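Local coordinates for minor fimbrium anchoring subunit Mfa2 (Porphyromonas gingivalis, PDB 5NFI), which attaches the minor fimbriae of this oral pathogen to the bacterial outer membrane and regulates fimbrial length, at residues 8-13 with 136-141; 68-73 with 113-118. One frame throughout, in Å; residues are numbered along the deposited sequence.

Interaction 1 of 2, residues 8-13 with 136-141; sequences NFYSQT and RANLRE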
loop_
_atom_site.group_PDB
_atom_site.type_symbol
_atom_site.label_atom_id
_atom_site.label_comp_id
_atom_site.label_asym_id
_atom_site.label_seq_id
_atom_site.Cartn_x
_atom_site.Cartn_y
_atom_site.Cartn_z
ATOM N N ASN A 8 -9.001 17.922 -8.063
ATOM C CA ASN A 8 -9.577 16.859 -8.856
ATOM C C ASN A 8 -8.793 15.565 -8.667
ATOM O O ASN A 8 -7.557 15.555 -8.728
ATOM C CB ASN A 8 -9.588 17.243 -10.326
ATOM C CG ASN A 8 -9.999 16.098 -11.211
ATOM O OD1 ASN A 8 -9.157 15.335 -11.698
ATOM N ND2 ASN A 8 -11.306 15.953 -11.412
ATOM N N PHE A 9 -9.493 14.465 -8.442
ATOM C CA PHE A 9 -8.771 13.241 -8.156
ATOM C C PHE A 9 -8.936 12.254 -9.283
ATOM O O PHE A 9 -10.064 11.961 -9.711
ATOM C CB PHE A 9 -9.222 12.633 -6.826
ATOM C CG PHE A 9 -8.866 13.471 -5.626
ATOM C CD1 PHE A 9 -7.540 13.665 -5.268
ATOM C CD2 PHE A 9 -9.856 14.063 -4.851
ATOM C CE1 PHE A 9 -7.210 14.434 -4.158
ATOM C CE2 PHE A 9 -9.530 14.822 -3.734
ATOM C CZ PHE A 9 -8.207 15.005 -3.385
ATOM N N TYR A 10 -7.788 11.773 -9.766
ATOM C CA TYR A 10 -7.714 10.772 -10.818
ATOM C C TYR A 10 -6.766 9.637 -10.417
ATOM O O TYR A 10 -6.173 9.661 -9.336
ATOM C CB TYR A 10 -7.269 11.417 -12.142
ATOM C CG TYR A 10 -5.845 11.953 -12.202
ATOM C CD1 TYR A 10 -5.508 13.162 -11.612
ATOM C CD2 TYR A 10 -4.848 11.261 -12.890
ATOM C CE1 TYR A 10 -4.214 13.672 -11.693
ATOM C CE2 TYR A 10 -3.544 11.756 -12.970
ATOM C CZ TYR A 10 -3.236 12.968 -12.373
ATOM O OH TYR A 10 -1.951 13.473 -12.446
ATOM N N SER A 11 -6.640 8.636 -11.279
ATOM C CA SER A 11 -5.673 7.576 -11.048
ATOM C C SER A 11 -5.067 7.141 -12.375
ATOM O O SER A 11 -5.740 6.565 -13.234
ATOM C CB SER A 11 -6.310 6.389 -10.333
ATOM O OG SER A 11 -5.325 5.447 -9.928
ATOM N N GLN A 12 -3.789 7.444 -12.539
ATOM C CA GLN A 12 -3.075 7.088 -13.740
ATOM C C GLN A 12 -1.741 6.524 -13.324
ATOM O O GLN A 12 -0.879 7.221 -12.794
ATOM C CB GLN A 12 -2.906 8.286 -14.661
ATOM C CG GLN A 12 -2.295 7.923 -15.985
ATOM C CD GLN A 12 -2.610 8.941 -17.056
ATOM O OE1 GLN A 12 -2.987 10.083 -16.766
ATOM N NE2 GLN A 12 -2.468 8.530 -18.309
ATOM N N THR A 13 -1.574 5.244 -13.585
ATOM C CA THR A 13 -0.580 4.491 -12.864
ATOM C C THR A 13 0.879 4.684 -13.285
ATOM O O THR A 13 1.760 4.338 -12.488
ATOM C CB THR A 13 -0.885 3.013 -12.952
ATOM O OG1 THR A 13 -0.009 2.320 -12.065
ATOM C CG2 THR A 13 -0.691 2.507 -14.375
ATOM N N ARG A 136 -4.840 19.054 -9.698
ATOM C CA ARG A 136 -5.195 17.644 -9.811
ATOM C C ARG A 136 -4.238 16.827 -8.959
ATOM O O ARG A 136 -3.094 17.245 -8.739
ATOM C CB ARG A 136 -5.124 17.160 -11.262
ATOM C CG ARG A 136 -6.059 17.862 -12.194
ATOM C CD ARG A 136 -5.871 17.444 -13.648
ATOM N NE ARG A 136 -6.342 16.090 -13.945
ATOM C CZ ARG A 136 -5.596 15.101 -14.449
ATOM N NH1 ARG A 136 -4.309 15.291 -14.728
ATOM N NH2 ARG A 136 -6.146 13.919 -14.702
ATOM N N ALA A 137 -4.695 15.660 -8.503
ATOM C CA ALA A 137 -3.850 14.736 -7.745
ATOM C C ALA A 137 -4.033 13.292 -8.214
ATOM O O ALA A 137 -5.153 12.857 -8.456
ATOM C CB ALA A 137 -4.149 14.849 -6.267
ATOM N N ASN A 138 -2.930 12.553 -8.334
ATOM C CA ASN A 138 -2.964 11.169 -8.819
ATOM C C ASN A 138 -2.969 10.147 -7.677
ATOM O O ASN A 138 -1.975 9.977 -6.962
ATOM C CB ASN A 138 -1.779 10.906 -9.747
ATOM C CG ASN A 138 -1.841 9.530 -10.429
ATOM O OD1 ASN A 138 -2.644 8.665 -10.067
ATOM N ND2 ASN A 138 -0.978 9.330 -11.418
ATOM N N LEU A 139 -4.098 9.469 -7.514
ATOM C CA LEU A 139 -4.229 8.476 -6.472
ATOM C C LEU A 139 -3.611 7.183 -6.961
ATOM O O LEU A 139 -4.015 6.643 -8.000
ATOM C CB LEU A 139 -5.693 8.258 -6.091
ATOM C CG LEU A 139 -6.393 9.410 -5.369
ATOM C CD1 LEU A 139 -7.886 9.336 -5.602
ATOM C CD2 LEU A 139 -6.090 9.361 -3.880
ATOM N N ARG A 140 -2.606 6.726 -6.213
ATOM C CA ARG A 140 -1.956 5.453 -6.414
ATOM C C ARG A 140 -2.423 4.487 -5.341
ATOM O O ARG A 140 -2.467 4.840 -4.158
ATOM C CB ARG A 140 -0.440 5.614 -6.358
ATOM C CG ARG A 140 0.341 4.303 -6.357
ATOM C CD ARG A 140 0.339 3.572 -7.703
ATOM N NE ARG A 140 1.084 2.325 -7.560
ATOM C CZ ARG A 140 0.610 1.118 -7.869
ATOM N NH1 ARG A 140 -0.600 0.982 -8.399
ATOM N NH2 ARG A 140 1.355 0.045 -7.664
ATOM N N GLU A 141 -2.776 3.270 -5.745
ATOM C CA GLU A 141 -3.196 2.257 -4.786
ATOM C C GLU A 141 -1.995 1.702 -4.044
ATOM O O GLU A 141 -0.984 1.376 -4.661
ATOM C CB GLU A 141 -3.961 1.120 -5.464
ATOM C CG GLU A 141 -4.506 0.142 -4.444
ATOM C CD GLU A 141 -5.235 -1.025 -5.060
ATOM O OE1 GLU A 141 -5.383 -1.027 -6.310
ATOM O OE2 GLU A 141 -5.663 -1.923 -4.286
#

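Interaction 2 of 2, residues 68-73 with 113-118; sequences IFAWGN and WYATSP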
loop_
_atom_site.group_PDB
_atom_site.type_symbol
_atom_site.label_atom_id
_atom_site.label_comp_id
_atom_site.label_asym_id
_atom_site.label_seq_id
_atom_site.Cartn_x
_atom_site.Cartn_y
_atom_site.Cartn_z
ATOM N N ILE A 68 -0.819 19.346 -1.103
ATOM C CA ILE A 68 -1.941 18.608 -0.579
ATOM C C ILE A 68 -1.627 17.114 -0.567
ATOM O O ILE A 68 -1.128 16.569 -1.554
ATOM C CB ILE A 68 -3.202 18.912 -1.390
ATOM C CG1 ILE A 68 -3.980 20.027 -0.689
ATOM C CG2 ILE A 68 -4.064 17.675 -1.556
ATOM C CD1 ILE A 68 -5.017 20.691 -1.538
ATOM N N PHE A 69 -1.889 16.465 0.565
ATOM C CA PHE A 69 -1.751 15.015 0.676
ATOM C C PHE A 69 -3.142 14.398 0.757
ATOM O O PHE A 69 -4.003 14.879 1.497
ATOM C CB PHE A 69 -0.916 14.638 1.902
ATOM C CG PHE A 69 0.458 15.277 1.929
ATOM C CD1 PHE A 69 1.175 15.475 0.758
ATOM C CD2 PHE A 69 1.023 15.688 3.123
ATOM C CE1 PHE A 69 2.426 16.063 0.777
ATOM C CE2 PHE A 69 2.272 16.280 3.145
ATOM C CZ PHE A 69 2.971 16.465 1.967
ATOM N N ALA A 70 -3.389 13.350 -0.012
ATOM C CA ALA A 70 -4.740 12.804 -0.026
ATOM C C ALA A 70 -4.764 11.295 0.227
ATOM O O ALA A 70 -3.985 10.518 -0.342
ATOM C CB ALA A 70 -5.434 13.132 -1.341
ATOM N N TRP A 71 -5.697 10.890 1.073
ATOM C CA TRP A 71 -5.811 9.494 1.432
ATOM C C TRP A 71 -7.193 8.977 1.136
ATOM O O TRP A 71 -8.186 9.592 1.517
ATOM C CB TRP A 71 -5.478 9.302 2.902
ATOM C CG TRP A 71 -4.038 9.551 3.212
ATOM C CD1 TRP A 71 -3.470 10.728 3.608
ATOM C CD2 TRP A 71 -2.974 8.587 3.160
ATOM N NE1 TRP A 71 -2.115 10.558 3.812
ATOM C CE2 TRP A 71 -1.787 9.251 3.542
ATOM C CE3 TRP A 71 -2.911 7.226 2.829
ATOM C CZ2 TRP A 71 -0.558 8.600 3.611
ATOM C CZ3 TRP A 71 -1.680 6.580 2.890
ATOM C CH2 TRP A 71 -0.524 7.266 3.283
ATOM N N GLY A 72 -7.247 7.843 0.451
ATOM C CA GLY A 72 -8.500 7.256 0.042
ATOM C C GLY A 72 -8.785 6.004 0.819
ATOM O O GLY A 72 -7.929 5.125 0.924
ATOM N N ASN A 73 -10.001 5.951 1.355
ATOM C CA ASN A 73 -10.511 4.827 2.130
ATOM C C ASN A 73 -9.769 4.584 3.439
ATOM O O ASN A 73 -9.518 3.447 3.809
ATOM C CB ASN A 73 -10.493 3.557 1.290
ATOM C CG ASN A 73 -11.241 3.716 0.003
ATOM O OD1 ASN A 73 -12.185 4.513 -0.086
ATOM N ND2 ASN A 73 -10.832 2.961 -1.014
ATOM N N TRP A 113 -5.579 4.280 -0.760
ATOM C CA TRP A 113 -5.031 5.108 -1.836
ATOM C C TRP A 113 -4.295 6.347 -1.356
ATOM O O TRP A 113 -4.700 6.964 -0.378
ATOM C CB TRP A 113 -6.147 5.548 -2.770
ATOM C CG TRP A 113 -6.925 4.432 -3.370
ATOM C CD1 TRP A 113 -7.890 3.680 -2.761
ATOM C CD2 TRP A 113 -6.835 3.964 -4.717
ATOM N NE1 TRP A 113 -8.393 2.762 -3.646
ATOM C CE2 TRP A 113 -7.766 2.918 -4.856
ATOM C CE3 TRP A 113 -6.048 4.317 -5.815
ATOM C CZ2 TRP A 113 -7.935 2.228 -6.048
ATOM C CZ3 TRP A 113 -6.218 3.641 -6.991
ATOM C CH2 TRP A 113 -7.153 2.603 -7.102
ATOM N N TYR A 114 -3.231 6.727 -2.058
ATOM C CA TYR A 114 -2.541 7.965 -1.737
ATOM C C TYR A 114 -2.288 8.873 -2.952
ATOM O O TYR A 114 -2.029 8.409 -4.048
ATOM C CB TYR A 114 -1.210 7.685 -1.043
ATOM C CG TYR A 114 -0.491 8.978 -0.763
ATOM C CD1 TYR A 114 -0.976 9.870 0.201
ATOM C CD2 TYR A 114 0.614 9.351 -1.501
ATOM C CE1 TYR A 114 -0.353 11.081 0.439
ATOM C CE2 TYR A 114 1.242 10.555 -1.271
ATOM C CZ TYR A 114 0.753 11.417 -0.305
ATOM O OH TYR A 114 1.388 12.611 -0.070
ATOM N N ALA A 115 -2.367 10.179 -2.749
ATOM C CA ALA A 115 -1.942 11.103 -3.790
ATOM C C ALA A 115 -1.161 12.277 -3.206
ATOM O O ALA A 115 -1.452 12.744 -2.098
ATOM C CB ALA A 115 -3.141 11.610 -4.576
ATOM N N THR A 116 -0.161 12.739 -3.946
ATOM C CA THR A 116 0.439 14.034 -3.664
ATOM C C THR A 116 0.104 14.933 -4.835
ATOM O O THR A 116 0.324 14.566 -5.985
ATOM C CB THR A 116 1.965 13.970 -3.480
ATOM O OG1 THR A 116 2.294 13.094 -2.386
ATOM C CG2 THR A 116 2.517 15.356 -3.195
ATOM N N SER A 117 -0.470 16.091 -4.544
ATOM C CA SER A 117 -0.692 17.095 -5.571
ATOM C C SER A 117 0.621 17.821 -5.876
ATOM O O SER A 117 1.593 17.717 -5.119
ATOM C CB SER A 117 -1.747 18.103 -5.124
ATOM O OG SER A 117 -1.156 19.080 -4.283
ATOM N N PRO A 118 0.657 18.569 -6.984
ATOM C CA PRO A 118 1.820 19.444 -7.103
ATOM C C PRO A 118 1.745 20.572 -6.082
ATOM O O PRO A 118 0.724 20.747 -5.425
ATOM C CB PRO A 118 1.727 19.980 -8.538
ATOM C CG PRO A 118 0.295 19.789 -8.934
ATOM C CD PRO A 118 -0.202 18.591 -8.179
#

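Interaction 1 of 2, residues 8-13 with 136-141
The side-chain amide of N138 clasps the backbone of Q12 with two hydrogen bonds. N138 ND2 donates in its own amide plane to a lone pair of Q12 O (2.5 Å), while Q12 N reaches N138 OD1 at 3.0 Å, approaching from above the carbonyl plane. With CG anti to the backbone N (chi1 -173°), N138 is directed to the point where residues 8-13 leave the strand. Beside it, S11 OG donates almost along the C=O axis of L139, the OG to O distance being 2.6 Å. Backbone bonds bind the strands upstream: A137 N to N8 O, Y10 N to A137 O at 3.1 Å and nearly straight (177°), and L139 N to Y10 O. This is a parallel pairing of strands 3-10 and 133-151 within a β-sandwich domain of the transthyretin-like clan.

On the face carrying N8, Y10, R136 and N138, the Y10 ring is held between two side chains. The R136 guanidinium, its chain bent at chi3, lies flat over one ring face in a cation-pi stack, with CZ 3.6 Å from the ring centroid and planes 11° apart. Over the opposite face, N138 CB makes a CH-pi contact. On the face of F9 and A137, A137 CB rests 3.7 Å from F9 CD1; L139 CD1 also meets F9 CB, while L28 and V30 of strand 28-33 touch F9 as well.

Interaction 2 of 2, residues 68-73 with 113-118
Y114 and W71 form the apolar centre of this antiparallel strand pair, which joins strands 64-72 and 113-122 in the transthyretin-like β-sandwich. They face each other as a non-hydrogen-bonded pair on one side of the sheet. Y114, with CG anti to the backbone N (chi1 178°), swings its ring across the neighbouring strand, so that CD1 sits over one face of the W71 indole, 3.5 Å from CE2. The ring planes meet obliquely, at 49°. In W71, CG is anti to the carbonyl carbon, which lays the indole beside the phenol; its NE1 is hydrogen-bonded to F172 O.

Farther along the same face the phenol of Y114 runs alongside F69, bringing CE1 within 3.9 Å of F69 CB. T116 CG2 comes to the edge of the F69 ring, near its plane. Y114 OH is hydrogen-bonded within its own strand to T116 OG1 (2.5 Å). On the opposite side of the sheet A70 and A115 meet methyl to methyl, and A70 also packs on F9 of strand 3-10.

Backbone hydrogen bonds are reciprocal at two pairs. A70 and A115 exchange bonds of 2.9 Å, A70 N to A115 O and A115 N to A70 O; G72 and W113 are likewise bonded in both directions, W113 N donating to a lone pair of G72 O. Beyond G72, N73 ND2 lies at the edge of the W113 indole, the amide nearly perpendicular to it, and binds E24 O and T111 O, while N73 OD1 receives A26 N. At the other end S117 N donates to I68 O, and the S117 hydroxyl turns back between its own N and carbonyl carbon (chi1 82°), accepting I68 N at OG (3.2 Å) and donating to P118 O.

Strands 113-122 and 133-151, consecutive along the chain, are neighbours in the sheet and bring interactions 1 and 2 together, their centres about 8 Å apart. A probable hydrogen bond of 2.8 Å from R140 N to Y114 O joins residues 136-141 to residues 113-118. Close by, N138 O packs against A115 CB, and R136 O approaches P118 CD at 3.2 Å. The order across the fold is therefore 8-13, 136-141, 113-118, 68-73, with parallel pairing at the first junction and antiparallel pairing at the other two. The side chain of A115 touches A137 and L139, so the two contacts share an apolar side.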